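Local coordinates for regulatory protein SWI6 (Saccharomyces cerevisiae, PDB 1SW6) that acts as a regulatory subunit of the SBF and MBF complexes in cell-cycle-dependent transcription, seen here through its ankyrin-repeat domain, at residues R202-L205 and H206-I210; L287-A290 and A291-N295; L266-K269 and W270-N274; S315-R318 and P319-G323; D226-M229 and G230-K234. All blocks are in the same frame, centred on the assembly; numbering follows the deposited sequence.

Contact 1: R202-L205 and H206-I210; sequences RTIL and HHIII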
loop_
_atom_site.group_PDB
_atom_site.type_symbol
_atom_site.label_atom_id
_atom_site.label_comp_id
_atom_site.label_asym_id
_atom_site.label_seq_id
_atom_site.Cartn_x
_atom_site.Cartn_y
_atom_site.Cartn_z
ATOM N N ARG A 202 -1.646 19.693 -6.584
ATOM C CA ARG A 202 -2.858 18.973 -6.946
ATOM C C ARG A 202 -3.832 18.971 -5.779
ATOM O O ARG A 202 -3.467 18.660 -4.638
ATOM C CB ARG A 202 -2.522 17.547 -7.374
ATOM C CG ARG A 202 -2.028 17.497 -8.803
ATOM C CD ARG A 202 -1.462 16.144 -9.182
ATOM N NE ARG A 202 -1.174 16.094 -10.612
ATOM C CZ ARG A 202 -0.629 15.051 -11.226
ATOM N NH1 ARG A 202 -0.308 13.967 -10.527
ATOM N NH2 ARG A 202 -0.419 15.090 -12.542
ATOM N N THR A 203 -5.074 19.333 -6.073
ATOM C CA THR A 203 -6.123 19.393 -5.061
ATOM C C THR A 203 -6.807 18.041 -4.933
ATOM O O THR A 203 -6.442 17.079 -5.625
ATOM C CB THR A 203 -7.176 20.425 -5.455
ATOM O OG1 THR A 203 -7.980 19.900 -6.525
ATOM C CG2 THR A 203 -6.481 21.706 -5.938
ATOM N N ILE A 204 -7.803 17.972 -4.050
ATOM C CA ILE A 204 -8.539 16.738 -3.847
ATOM C C ILE A 204 -9.261 16.356 -5.143
ATOM O O ILE A 204 -9.422 15.172 -5.443
ATOM C CB ILE A 204 -9.565 16.874 -2.693
ATOM C CG1 ILE A 204 -10.232 15.522 -2.432
ATOM C CG2 ILE A 204 -10.605 17.915 -3.028
ATOM C CD1 ILE A 204 -9.275 14.506 -1.797
ATOM N N LEU A 205 -9.684 17.354 -5.919
ATOM C CA LEU A 205 -10.372 17.072 -7.180
ATOM C C LEU A 205 -9.434 16.471 -8.203
ATOM O O LEU A 205 -9.838 15.636 -8.995
ATOM C CB LEU A 205 -11.003 18.330 -7.781
ATOM C CG LEU A 205 -12.239 18.889 -7.084
ATOM C CD1 LEU A 205 -12.847 20.021 -7.927
ATOM C CD2 LEU A 205 -13.254 17.758 -6.889
ATOM N N HIS A 206 -8.180 16.903 -8.207
ATOM C CA HIS A 206 -7.235 16.353 -9.174
ATOM C C HIS A 206 -7.075 14.870 -8.900
ATOM O O HIS A 206 -7.054 14.064 -9.821
ATOM C CB HIS A 206 -5.866 17.028 -9.065
ATOM C CG HIS A 206 -5.779 18.346 -9.763
ATOM N ND1 HIS A 206 -5.776 19.547 -9.087
ATOM C CD2 HIS A 206 -5.669 18.653 -11.079
ATOM C CE1 HIS A 206 -5.665 20.536 -9.954
ATOM N NE2 HIS A 206 -5.598 20.022 -11.170
ATOM N N HIS A 207 -6.974 14.517 -7.623
ATOM C CA HIS A 207 -6.797 13.127 -7.236
ATOM C C HIS A 207 -8.017 12.268 -7.532
ATOM O O HIS A 207 -7.866 11.113 -7.934
ATOM C CB HIS A 207 -6.416 13.034 -5.749
ATOM C CG HIS A 207 -5.023 13.504 -5.454
ATOM N ND1 HIS A 207 -3.900 12.802 -5.842
ATOM C CD2 HIS A 207 -4.570 14.621 -4.835
ATOM C CE1 HIS A 207 -2.819 13.467 -5.476
ATOM N NE2 HIS A 207 -3.197 14.574 -4.863
ATOM N N ILE A 208 -9.218 12.817 -7.348
ATOM C CA ILE A 208 -10.438 12.059 -7.622
ATOM C C ILE A 208 -10.406 11.661 -9.096
ATOM O O ILE A 208 -10.580 10.493 -9.453
ATOM C CB ILE A 208 -11.714 12.898 -7.345
ATOM C CG1 ILE A 208 -11.861 13.151 -5.836
ATOM C CG2 ILE A 208 -12.939 12.178 -7.906
ATOM C CD1 ILE A 208 -13.128 13.861 -5.444
ATOM N N ILE A 209 -10.165 12.646 -9.951
ATOM C CA ILE A 209 -10.090 12.400 -11.374
ATOM C C ILE A 209 -8.959 11.437 -11.724
ATOM O O ILE A 209 -9.157 10.534 -12.524
ATOM C CB ILE A 209 -9.925 13.725 -12.135
ATOM C CG1 ILE A 209 -11.310 14.282 -12.489
ATOM C CG2 ILE A 209 -9.096 13.522 -13.389
ATOM C CD1 ILE A 209 -12.199 14.559 -11.300
ATOM N N ILE A 210 -7.777 11.616 -11.133
ATOM C CA ILE A 210 -6.672 10.703 -11.430
ATOM C C ILE A 210 -7.118 9.273 -11.141
ATOM O O ILE A 210 -6.796 8.340 -11.878
ATOM C CB ILE A 210 -5.419 10.983 -10.566
ATOM C CG1 ILE A 210 -4.783 12.315 -10.952
ATOM C CG2 ILE A 210 -4.412 9.856 -10.741
ATOM C CD1 ILE A 210 -4.303 12.380 -12.365
#

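Contact 2: L287-A290 and A291-N295; sequences LNIA and ARLGN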
loop_
_atom_site.group_PDB
_atom_site.type_symbol
_atom_site.label_atom_id
_atom_site.label_comp_id
_atom_site.label_asym_id
_atom_site.label_seq_id
_atom_site.Cartn_x
_atom_site.Cartn_y
_atom_site.Cartn_z
ATOM N N LEU A 287 -10.266 18.841 -15.022
ATOM C CA LEU A 287 -10.985 18.597 -16.269
ATOM C C LEU A 287 -10.034 18.228 -17.410
ATOM O O LEU A 287 -10.349 17.361 -18.228
ATOM C CB LEU A 287 -11.793 19.834 -16.673
ATOM C CG LEU A 287 -12.520 19.726 -18.011
ATOM C CD1 LEU A 287 -13.522 18.565 -17.964
ATOM C CD2 LEU A 287 -13.214 21.050 -18.323
ATOM N N ASN A 288 -8.883 18.901 -17.469
ATOM C CA ASN A 288 -7.897 18.651 -18.524
ATOM C C ASN A 288 -7.267 17.263 -18.366
ATOM O O ASN A 288 -6.965 16.600 -19.353
ATOM C CB ASN A 288 -6.812 19.736 -18.517
ATOM C CG ASN A 288 -6.257 20.013 -19.919
ATOM O OD1 ASN A 288 -6.578 19.302 -20.868
ATOM N ND2 ASN A 288 -5.419 21.043 -20.048
ATOM N N ILE A 289 -7.062 16.834 -17.121
ATOM C CA ILE A 289 -6.515 15.509 -16.836
ATOM C C ILE A 289 -7.574 14.489 -17.245
ATOM O O ILE A 289 -7.268 13.434 -17.809
ATOM C CB ILE A 289 -6.225 15.340 -15.323
ATOM C CG1 ILE A 289 -4.972 16.137 -14.937
ATOM C CG2 ILE A 289 -6.098 13.854 -14.968
ATOM C CD1 ILE A 289 -4.721 16.206 -13.446
ATOM N N ALA A 290 -8.827 14.817 -16.964
ATOM C CA ALA A 290 -9.939 13.939 -17.286
ATOM C C ALA A 290 -10.160 13.798 -18.794
ATOM O O ALA A 290 -10.495 12.719 -19.274
ATOM C CB ALA A 290 -11.224 14.455 -16.613
ATOM N N ALA A 291 -9.997 14.890 -19.536
ATOM C CA ALA A 291 -10.196 14.852 -20.983
ATOM C C ALA A 291 -9.185 13.910 -21.625
ATOM O O ALA A 291 -9.492 13.225 -22.598
ATOM C CB ALA A 291 -10.059 16.260 -21.575
ATOM N N ARG A 292 -7.980 13.880 -21.066
ATOM C CA ARG A 292 -6.919 13.019 -21.572
ATOM C C ARG A 292 -7.138 11.543 -21.247
ATOM O O ARG A 292 -6.693 10.670 -21.996
ATOM C CB ARG A 292 -5.573 13.474 -21.015
ATOM C CG ARG A 292 -4.733 14.248 -21.999
ATOM C CD ARG A 292 -3.486 14.760 -21.330
ATOM N NE ARG A 292 -3.739 16.011 -20.627
ATOM C CZ ARG A 292 -3.292 16.294 -19.409
ATOM N NH1 ARG A 292 -2.563 15.412 -18.735
ATOM N NH2 ARG A 292 -3.580 17.464 -18.864
ATOM N N LEU A 293 -7.817 11.262 -20.133
ATOM C CA LEU A 293 -8.095 9.882 -19.739
ATOM C C LEU A 293 -9.141 9.265 -20.669
ATOM O O LEU A 293 -9.158 8.052 -20.892
ATOM C CB LEU A 293 -8.586 9.821 -18.289
ATOM C CG LEU A 293 -7.648 10.374 -17.209
ATOM C CD1 LEU A 293 -8.294 10.187 -15.849
ATOM C CD2 LEU A 293 -6.305 9.656 -17.250
ATOM N N GLY A 294 -10.018 10.102 -21.208
ATOM C CA GLY A 294 -11.035 9.601 -22.120
ATOM C C GLY A 294 -12.343 9.170 -21.482
ATOM O O GLY A 294 -13.366 9.089 -22.164
ATOM N N ASN A 295 -12.317 8.880 -20.185
ATOM C CA ASN A 295 -13.518 8.465 -19.464
ATOM C C ASN A 295 -14.553 9.594 -19.539
ATOM O O ASN A 295 -14.504 10.553 -18.772
ATOM C CB ASN A 295 -13.140 8.140 -18.014
ATOM C CG ASN A 295 -14.347 7.993 -17.101
ATOM O OD1 ASN A 295 -15.351 7.367 -17.462
ATOM N ND2 ASN A 295 -14.243 8.557 -15.899
HETATM O O HOH W 1 -12.233 11.620 -17.667
#

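Contact 3: L266-K269 and W270-N274; sequences LDLK and WIIAN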
loop_
_atom_site.group_PDB
_atom_site.type_symbol
_atom_site.label_atom_id
_atom_site.label_comp_id
_atom_site.label_asym_id
_atom_site.label_seq_id
_atom_site.Cartn_x
_atom_site.Cartn_y
_atom_site.Cartn_z
ATOM N N LEU A 266 -15.983 27.804 3.659
ATOM C CA LEU A 266 -15.989 26.732 2.668
ATOM C C LEU A 266 -17.405 26.537 2.122
ATOM O O LEU A 266 -18.215 25.832 2.724
ATOM C CB LEU A 266 -15.511 25.418 3.294
ATOM C CG LEU A 266 -14.295 24.652 2.750
ATOM C CD1 LEU A 266 -14.294 23.258 3.387
ATOM C CD2 LEU A 266 -14.342 24.523 1.237
ATOM N N ASP A 267 -17.708 27.159 0.987
ATOM C CA ASP A 267 -19.031 27.014 0.393
ATOM C C ASP A 267 -18.944 26.757 -1.111
ATOM O O ASP A 267 -17.852 26.622 -1.672
ATOM C CB ASP A 267 -19.895 28.252 0.689
ATOM C CG ASP A 267 -19.271 29.543 0.183
ATOM O OD1 ASP A 267 -19.704 30.629 0.624
ATOM O OD2 ASP A 267 -18.358 29.477 -0.658
ATOM N N LEU A 268 -20.098 26.686 -1.760
ATOM C CA LEU A 268 -20.135 26.402 -3.181
ATOM C C LEU A 268 -19.326 27.387 -4.022
ATOM O O LEU A 268 -18.522 26.977 -4.868
ATOM C CB LEU A 268 -21.587 26.347 -3.667
ATOM C CG LEU A 268 -21.737 26.058 -5.167
ATOM C CD1 LEU A 268 -21.101 24.716 -5.512
ATOM C CD2 LEU A 268 -23.207 26.063 -5.545
ATOM N N LYS A 269 -19.515 28.684 -3.796
ATOM C CA LYS A 269 -18.763 29.634 -4.586
ATOM C C LYS A 269 -17.248 29.535 -4.329
ATOM O O LYS A 269 -16.432 29.827 -5.220
ATOM C CB LYS A 269 -19.289 31.056 -4.358
ATOM C CG LYS A 269 -19.312 31.563 -2.940
ATOM C CD LYS A 269 -19.994 32.930 -2.946
ATOM C CE LYS A 269 -20.021 33.572 -1.577
ATOM N NZ LYS A 269 -20.847 32.781 -0.631
ATOM N N TRP A 270 -16.865 29.111 -3.125
ATOM C CA TRP A 270 -15.443 28.968 -2.824
ATOM C C TRP A 270 -14.885 27.805 -3.633
ATOM O O TRP A 270 -13.796 27.900 -4.186
ATOM C CB TRP A 270 -15.187 28.683 -1.342
ATOM C CG TRP A 270 -13.711 28.734 -1.013
ATOM C CD1 TRP A 270 -12.991 29.838 -0.633
ATOM C CD2 TRP A 270 -12.764 27.654 -1.101
ATOM N NE1 TRP A 270 -11.662 29.513 -0.483
ATOM C CE2 TRP A 270 -11.495 28.181 -0.761
ATOM C CE3 TRP A 270 -12.865 26.296 -1.436
ATOM C CZ2 TRP A 270 -10.332 27.394 -0.740
ATOM C CZ3 TRP A 270 -11.701 25.508 -1.418
ATOM C CH2 TRP A 270 -10.455 26.066 -1.072
ATOM N N ILE A 271 -15.640 26.709 -3.689
ATOM C CA ILE A 271 -15.226 25.517 -4.430
ATOM C C ILE A 271 -15.068 25.863 -5.905
ATOM O O ILE A 271 -14.054 25.531 -6.523
ATOM C CB ILE A 271 -16.267 24.374 -4.274
ATOM C CG1 ILE A 271 -16.343 23.931 -2.811
ATOM C CG2 ILE A 271 -15.873 23.178 -5.118
ATOM C CD1 ILE A 271 -15.035 23.365 -2.279
ATOM N N ILE A 272 -16.072 26.532 -6.460
ATOM C CA ILE A 272 -16.035 26.941 -7.863
ATOM C C ILE A 272 -14.859 27.877 -8.134
ATOM O O ILE A 272 -14.090 27.653 -9.056
ATOM C CB ILE A 272 -17.350 27.649 -8.286
ATOM C CG1 ILE A 272 -18.486 26.621 -8.301
ATOM C CG2 ILE A 272 -17.196 28.292 -9.667
ATOM C CD1 ILE A 272 -19.866 27.207 -8.533
ATOM N N ALA A 273 -14.684 28.901 -7.311
ATOM C CA ALA A 273 -13.592 29.845 -7.552
ATOM C C ALA A 273 -12.181 29.373 -7.212
ATOM O O ALA A 273 -11.227 29.804 -7.852
ATOM C CB ALA A 273 -13.867 31.143 -6.825
ATOM N N ASN A 274 -12.042 28.480 -6.233
ATOM C CA ASN A 274 -10.717 28.028 -5.803
ATOM C C ASN A 274 -10.298 26.599 -6.096
ATOM O O ASN A 274 -9.113 26.285 -6.048
ATOM C CB ASN A 274 -10.571 28.238 -4.300
ATOM C CG ASN A 274 -10.723 29.671 -3.906
ATOM O OD1 ASN A 274 -9.835 30.493 -4.142
ATOM N ND2 ASN A 274 -11.866 29.995 -3.311
#

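Contact 4: S315-R318 and P319-G323; sequences SGLR and PVDFG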
loop_
_atom_site.group_PDB
_atom_site.type_symbol
_atom_site.label_atom_id
_atom_site.label_comp_id
_atom_site.label_asym_id
_atom_site.label_seq_id
_atom_site.Cartn_x
_atom_site.Cartn_y
_atom_site.Cartn_z
ATOM N N SER A 315 1.247 23.353 -21.945
ATOM C CA SER A 315 1.501 22.759 -23.257
ATOM C C SER A 315 0.503 23.351 -24.230
ATOM O O SER A 315 0.291 22.812 -25.318
ATOM C CB SER A 315 1.302 21.237 -23.232
ATOM O OG SER A 315 2.207 20.597 -22.354
ATOM N N GLY A 316 -0.126 24.450 -23.830
ATOM C CA GLY A 316 -1.108 25.079 -24.692
ATOM C C GLY A 316 -2.333 24.207 -24.917
ATOM O O GLY A 316 -3.266 24.609 -25.617
ATOM N N LEU A 317 -2.330 23.017 -24.321
ATOM C CA LEU A 317 -3.446 22.081 -24.454
ATOM C C LEU A 317 -4.619 22.418 -23.524
ATOM O O LEU A 317 -4.438 22.728 -22.346
ATOM C CB LEU A 317 -2.964 20.652 -24.178
ATOM C CG LEU A 317 -1.834 20.154 -25.085
ATOM C CD1 LEU A 317 -1.374 18.771 -24.638
ATOM C CD2 LEU A 317 -2.318 20.121 -26.531
ATOM N N ARG A 318 -5.823 22.346 -24.074
ATOM C CA ARG A 318 -7.047 22.633 -23.339
ATOM C C ARG A 318 -7.984 21.442 -23.496
ATOM O O ARG A 318 -7.889 20.701 -24.472
ATOM C CB ARG A 318 -7.719 23.880 -23.915
ATOM C CG ARG A 318 -6.810 25.100 -24.007
ATOM C CD ARG A 318 -7.387 26.110 -24.984
ATOM N NE ARG A 318 -7.584 25.484 -26.287
ATOM C CZ ARG A 318 -8.377 25.956 -27.241
ATOM N NH1 ARG A 318 -9.060 27.076 -27.050
ATOM N NH2 ARG A 318 -8.504 25.286 -28.378
ATOM N N PRO A 319 -8.903 21.242 -22.538
ATOM C CA PRO A 319 -9.850 20.128 -22.605
ATOM C C PRO A 319 -10.606 20.067 -23.925
ATOM O O PRO A 319 -10.902 18.980 -24.415
ATOM C CB PRO A 319 -10.777 20.399 -21.425
ATOM C CG PRO A 319 -9.838 20.973 -20.415
ATOM C CD PRO A 319 -9.037 21.956 -21.255
ATOM N N VAL A 320 -10.929 21.227 -24.501
ATOM C CA VAL A 320 -11.652 21.235 -25.772
ATOM C C VAL A 320 -10.837 20.570 -26.874
ATOM O O VAL A 320 -11.395 20.100 -27.865
ATOM C CB VAL A 320 -12.054 22.669 -26.229
ATOM C CG1 VAL A 320 -13.144 23.213 -25.308
ATOM C CG2 VAL A 320 -10.838 23.596 -26.235
ATOM N N ASP A 321 -9.522 20.508 -26.690
ATOM C CA ASP A 321 -8.658 19.885 -27.689
ATOM C C ASP A 321 -8.802 18.371 -27.683
ATOM O O ASP A 321 -8.379 17.702 -28.629
ATOM C CB ASP A 321 -7.194 20.263 -27.452
ATOM C CG ASP A 321 -6.955 21.752 -27.586
ATOM O OD1 ASP A 321 -7.588 22.373 -28.472
ATOM O OD2 ASP A 321 -6.133 22.300 -26.818
ATOM N N PHE A 322 -9.384 17.829 -26.615
ATOM C CA PHE A 322 -9.601 16.388 -26.513
ATOM C C PHE A 322 -11.084 16.094 -26.687
ATOM O O PHE A 322 -11.553 15.002 -26.371
ATOM C CB PHE A 322 -9.122 15.847 -25.160
ATOM C CG PHE A 322 -7.641 15.968 -24.953
ATOM C CD1 PHE A 322 -7.123 16.887 -24.039
ATOM C CD2 PHE A 322 -6.759 15.194 -25.702
ATOM C CE1 PHE A 322 -5.744 17.036 -23.877
ATOM C CE2 PHE A 322 -5.384 15.333 -25.552
ATOM C CZ PHE A 322 -4.872 16.257 -24.638
ATOM N N GLY A 323 -11.816 17.089 -27.181
ATOM C CA GLY A 323 -13.241 16.929 -27.416
ATOM C C GLY A 323 -14.134 17.071 -26.198
ATOM O O GLY A 323 -15.273 16.609 -26.203
#

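Contact 5: D226-M229 and G230-K234; sequences DILM and GWIVK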
loop_
_atom_site.group_PDB
_atom_site.type_symbol
_atom_site.label_atom_id
_atom_site.label_comp_id
_atom_site.label_asym_id
_atom_site.label_seq_id
_atom_site.Cartn_x
_atom_site.Cartn_y
_atom_site.Cartn_z
ATOM N N ASP A 226 -19.442 13.528 -6.622
ATOM C CA ASP A 226 -20.809 13.958 -6.329
ATOM C C ASP A 226 -21.060 14.145 -4.836
ATOM O O ASP A 226 -21.715 15.098 -4.442
ATOM C CB ASP A 226 -21.835 12.980 -6.915
ATOM C CG ASP A 226 -21.834 12.971 -8.437
ATOM O OD1 ASP A 226 -21.457 13.997 -9.050
ATOM O OD2 ASP A 226 -22.219 11.942 -9.026
ATOM N N ILE A 227 -20.544 13.242 -4.010
ATOM C CA ILE A 227 -20.713 13.369 -2.564
ATOM C C ILE A 227 -20.061 14.659 -2.071
ATOM O O ILE A 227 -20.611 15.351 -1.223
ATOM C CB ILE A 227 -20.072 12.182 -1.785
ATOM C CG1 ILE A 227 -20.924 10.923 -1.942
ATOM C CG2 ILE A 227 -19.935 12.532 -0.309
ATOM C CD1 ILE A 227 -22.347 11.091 -1.455
ATOM N N LEU A 228 -18.882 14.979 -2.602
ATOM C CA LEU A 228 -18.182 16.195 -2.202
ATOM C C LEU A 228 -19.001 17.455 -2.534
ATOM O O LEU A 228 -19.145 18.351 -1.694
ATOM C CB LEU A 228 -16.813 16.268 -2.896
ATOM C CG LEU A 228 -15.985 17.542 -2.669
ATOM C CD1 LEU A 228 -15.953 17.878 -1.190
ATOM C CD2 LEU A 228 -14.572 17.349 -3.187
ATOM N N MET A 229 -19.529 17.526 -3.755
ATOM C CA MET A 229 -20.327 18.687 -4.153
ATOM C C MET A 229 -21.606 18.780 -3.306
ATOM O O MET A 229 -21.947 19.850 -2.803
ATOM C CB MET A 229 -20.671 18.618 -5.641
ATOM C CG MET A 229 -19.461 18.750 -6.572
ATOM S SD MET A 229 -18.532 20.299 -6.320
ATOM C CE MET A 229 -19.747 21.481 -6.951
ATOM N N GLY A 230 -22.305 17.659 -3.136
ATOM C CA GLY A 230 -23.505 17.673 -2.321
ATOM C C GLY A 230 -23.208 18.095 -0.886
ATOM O O GLY A 230 -23.967 18.863 -0.279
ATOM N N TRP A 231 -22.094 17.605 -0.342
ATOM C CA TRP A 231 -21.701 17.927 1.035
ATOM C C TRP A 231 -21.504 19.430 1.217
ATOM O O TRP A 231 -21.923 20.004 2.227
ATOM C CB TRP A 231 -20.396 17.207 1.410
ATOM C CG TRP A 231 -19.970 17.419 2.862
ATOM C CD1 TRP A 231 -20.332 16.665 3.948
ATOM C CD2 TRP A 231 -19.123 18.458 3.363
ATOM N NE1 TRP A 231 -19.757 17.174 5.090
ATOM C CE2 TRP A 231 -19.012 18.275 4.759
ATOM C CE3 TRP A 231 -18.443 19.530 2.768
ATOM C CZ2 TRP A 231 -18.247 19.122 5.570
ATOM C CZ3 TRP A 231 -17.679 20.374 3.574
ATOM C CH2 TRP A 231 -17.591 20.163 4.964
ATOM N N ILE A 232 -20.858 20.066 0.240
ATOM C CA ILE A 232 -20.613 21.486 0.332
ATOM C C ILE A 232 -21.934 22.260 0.393
ATOM O O ILE A 232 -22.083 23.149 1.220
ATOM C CB ILE A 232 -19.735 21.999 -0.854
ATOM C CG1 ILE A 232 -18.263 22.125 -0.429
ATOM C CG2 ILE A 232 -20.160 23.388 -1.256
ATOM C CD1 ILE A 232 -17.605 20.841 -0.047
ATOM N N VAL A 233 -22.896 21.910 -0.458
ATOM C CA VAL A 233 -24.176 22.627 -0.469
ATOM C C VAL A 233 -25.114 22.255 0.684
ATOM O O VAL A 233 -25.872 23.097 1.162
ATOM C CB VAL A 233 -24.926 22.447 -1.826
ATOM C CG1 VAL A 233 -24.134 23.099 -2.942
ATOM C CG2 VAL A 233 -25.107 20.961 -2.145
ATOM N N LYS A 234 -25.055 21.012 1.151
ATOM C CA LYS A 234 -25.925 20.599 2.249
ATOM C C LYS A 234 -25.467 21.049 3.641
ATOM O O LYS A 234 -26.289 21.194 4.545
ATOM C CB LYS A 234 -26.108 19.080 2.242
ATOM C CG LYS A 234 -26.695 18.547 0.941
ATOM C CD LYS A 234 -27.139 17.099 1.050
ATOM C CE LYS A 234 -26.001 16.165 1.423
ATOM N NZ LYS A 234 -26.487 14.756 1.636
#

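Contact 1: R202-L205 and H206-I210
Thr203 and His206 open the helix 204-212 as a capping box, with Thr203 just ahead of the first turn and its carbonyl O taking the N-H of His207 at 3.3 Å. The reciprocal bond is a side-chain one: Thr203 N gives its hydrogen to His206 ND1 at 3.1 Å and a nearly straight 165°, lying 17° out of the imidazole plane. With CG anti to the carbonyl carbon (chi1 -81°), the His206 ring is swung back toward the start of the helix, where Thr203 CG2 meets its edge in plane. Thr203 OG1 takes a weak bond from Leu205 N. Arg202 crosses His206 at about a right angle, CB to CB 3.8 Å, and its NE is spent on Asp280. His206 NE2 bonds Asp284 O, so both ring nitrogens are engaged. A leucine here would probably leave Thr203 N and Asp284 O without their ring partner and weaken the cap. Thr-Ile-Leu-His is a variant of the Thr-Pro-Leu-His signature of ankyrin repeats. Ile204 and Ile208 pack on helix 167-173, Ile204, Leu205 and Ile208 on helix 218-234, and His206 and Ile209 on helix 286-293.

Contact 2: L287-A290 and A291-N295
Asn288 and Arg292, one helical turn apart, meet with their flat groups steeply inclined: the amide and guanidinium planes stand 70° apart, and Arg292 NH2 lies 3.8 Å from Asn288 CG. The arginine bends at chi3 (-84°), which folds the guanidinium back along its own helix and lays one face over Asn288 O and the backbone of Ile289. Arg292 NE is 3.5 Å from Asn288 O, but this oxygen sits over the face, and NH2 finds its partner in a salt bridge with Asp284. The amide of Asn288 is bonded through ND2 to Leu317 O, in repeat 5.

On another side of the helix the apolar pair is Ile289 CG2 and Leu293 CD1, 4.4 Å apart, while Ile289 itself packs on His206, Ile209 and Ile210. Leu293 CG also comes close to a backbone carbonyl, 3.1 Å from Ile289 O. The small Ala290 lies against Val299 of the following helix.

At the C-terminal end of the helix Ala290 O receives Gly294 N at 3.3 Å, a weak bond from Leu293 N, and a water at 2.6 Å that also donates to Asn295 O. Gly294 turns the chain with a positive phi of 90°, a conformation that would press a side chain against the preceding carbonyl, and Asn295 stands at the N-cap of the next helix. An Ala-Ala pair followed by such a glycine is the hallmark of the first helix of an ankyrin repeat and its tight turn into the second.

Contact 3: L266-K269 and W270-N274
Leu266 and Trp270 make the close apolar part of this helix start, with Leu266 CD2 only 3.5 Å from Trp270 CE3 and crossing the indole at a slant. The same methyl continues to Ile271 CD1 at 3.8 Å, and that CD1 in turn lies in plane at the indole edge. CG of Trp270 is anti to the backbone N (chi1 -172°), which carries the ring off the helix, where NE1 bonds Leu43 O. Asn274 sets its CB over the centre of one ring face, 3.6 Å above the plane. Its ND2 joins its own backbone N at Trp270 O, so that this carbonyl is gripped by two donors of one residue. Asp267, the N-cap, is equally well held. Its OD2 takes Trp270 N at 2.9 Å, nearly in line with the C-O bond, while OD1 forms a salt bridge with Lys269 NZ at 2.7 Å, met from above the carboxylate plane. The lysine's charge would probably stabilise the ionised carboxylate.

The looser side is the exposed one, with Lys269, Ile272 and Ala273, where the apolar contact thins to Leu268 CG against Ile272 CD1 at 4.0 Å. Leu268 also reaches inward to Met229, Ile232 and Val233, and Ile271 joins Ile232, so that helix 268-276 rests on helix 218-234, while Trp270 covers loop residues Ile45 and Ile195.

Contact 4: S315-R318 and P319-G323
The turn that opens ankyrin repeat 5, the last in this fragment, is held by Arg318, just before the 3-10 segment 319-321, and Asp321, its last residue. The carboxylate divides its oxygens between backbone and side chain. Asp321 OD2 accepts Arg318 N at 2.8 Å on its anti side, well out of the carboxylate plane, and OD1 accepts Arg318 NH2 at 3.1 Å on its syn side in a salt bridge close to the guanidinium plane. The planes are 44° apart, and the salt bridge is a single bond from NH2 to OD1 rather than a two-pronged pairing. In return Asp321 N bonds Arg318 O at 2.8 Å, the donor N standing above the carbonyl plane.

A bend at chi3 (-56°) brings the guanidinium over Val320, whose CG2 sits beneath the centre of one face, 3.5 Å from the plane. A methionine in place of Arg318 would probably leave Asp321 OD1 without its charged mate and the carboxylate less firmly held. Leu317 CD1 touches Phe322 CZ at 4.3 Å. Pro319 packs on Leu287 and Asn288, and Phe322 on Ala291 and Arg292, tying the turn to helix 286-293. In sequence, Gly-Leu-Arg-Pro-Val-Asp parallels the Gly-x-Thr-Pro-Leu-His signature of ankyrin repeats: Arg318 stands at the threonine position, and Asp321 uses a carboxylate where the histidine ring usually returns to the backbone of the turn.

Contact 5: D226-M229 and G230-K234
The indole of Trp231 is met at its edge, in plane, by Ile232 CD1, the methyl that also touches Leu228 CD1 at 3.6 Å across the turn. Residues 226-229 meet Trp231 through its CB, 3.2 Å from Ile227 O, rather than through the ring. CG anti to the backbone N (chi1 -176°) turns the indole away from residues 226-229, toward Leu187, Tyr191 and Arg238. Leu228 and Ile232 run side by side and point the same way, and Ile232 CD1 also rests 3.4 Å from Leu228 O.

Beneath them runs regular alpha-helical bonding: Gly230 N reaches Asp226 O at 2.9 Å and an almost straight 171°, and Trp231 N reaches Ile227 O at 2.8 Å. Met229, bent at chi2 and chi3, curls toward Leu268 and Ile271.

The side-chain contact across the turn is thus the apolar pair Leu228 and Ile232, while Asp226 bonds to Lys222, one turn earlier in this helix, and to Tyr305 in a loop, and Trp231 NE1 to Asp188 in helix 183-190. The chemistry implies that backbone N-H and C=O groups satisfy one another, and that apolar side chains, packed against helices 268-276 and 183-190, set the helix's place together with these outside polar partners.

In the fold
All five contacts are local turns of a continuous chain, so none closes a long loop, and they follow in series without nesting or crossing. From the N terminus, contact 1 begins helix 204-212 and contact 5 ends the next helix, 218-234; they touch where Leu205 and Ile204 meet Leu228. Contact 3 comes after the unmodelled residues 244-259 and lies back against contact 5 through Leu268 and Ile271. These three belong to ankyrin repeat 3. Contact 2, in repeat 4, packs Ile289 and Leu293 on contact 1, and contact 4, in repeat 5, lies beyond it, joined through Asn288 and Leu317. The stack thus runs through contacts 1, 2 and 4, with 5 packed on 1 and 3 in turn on 5.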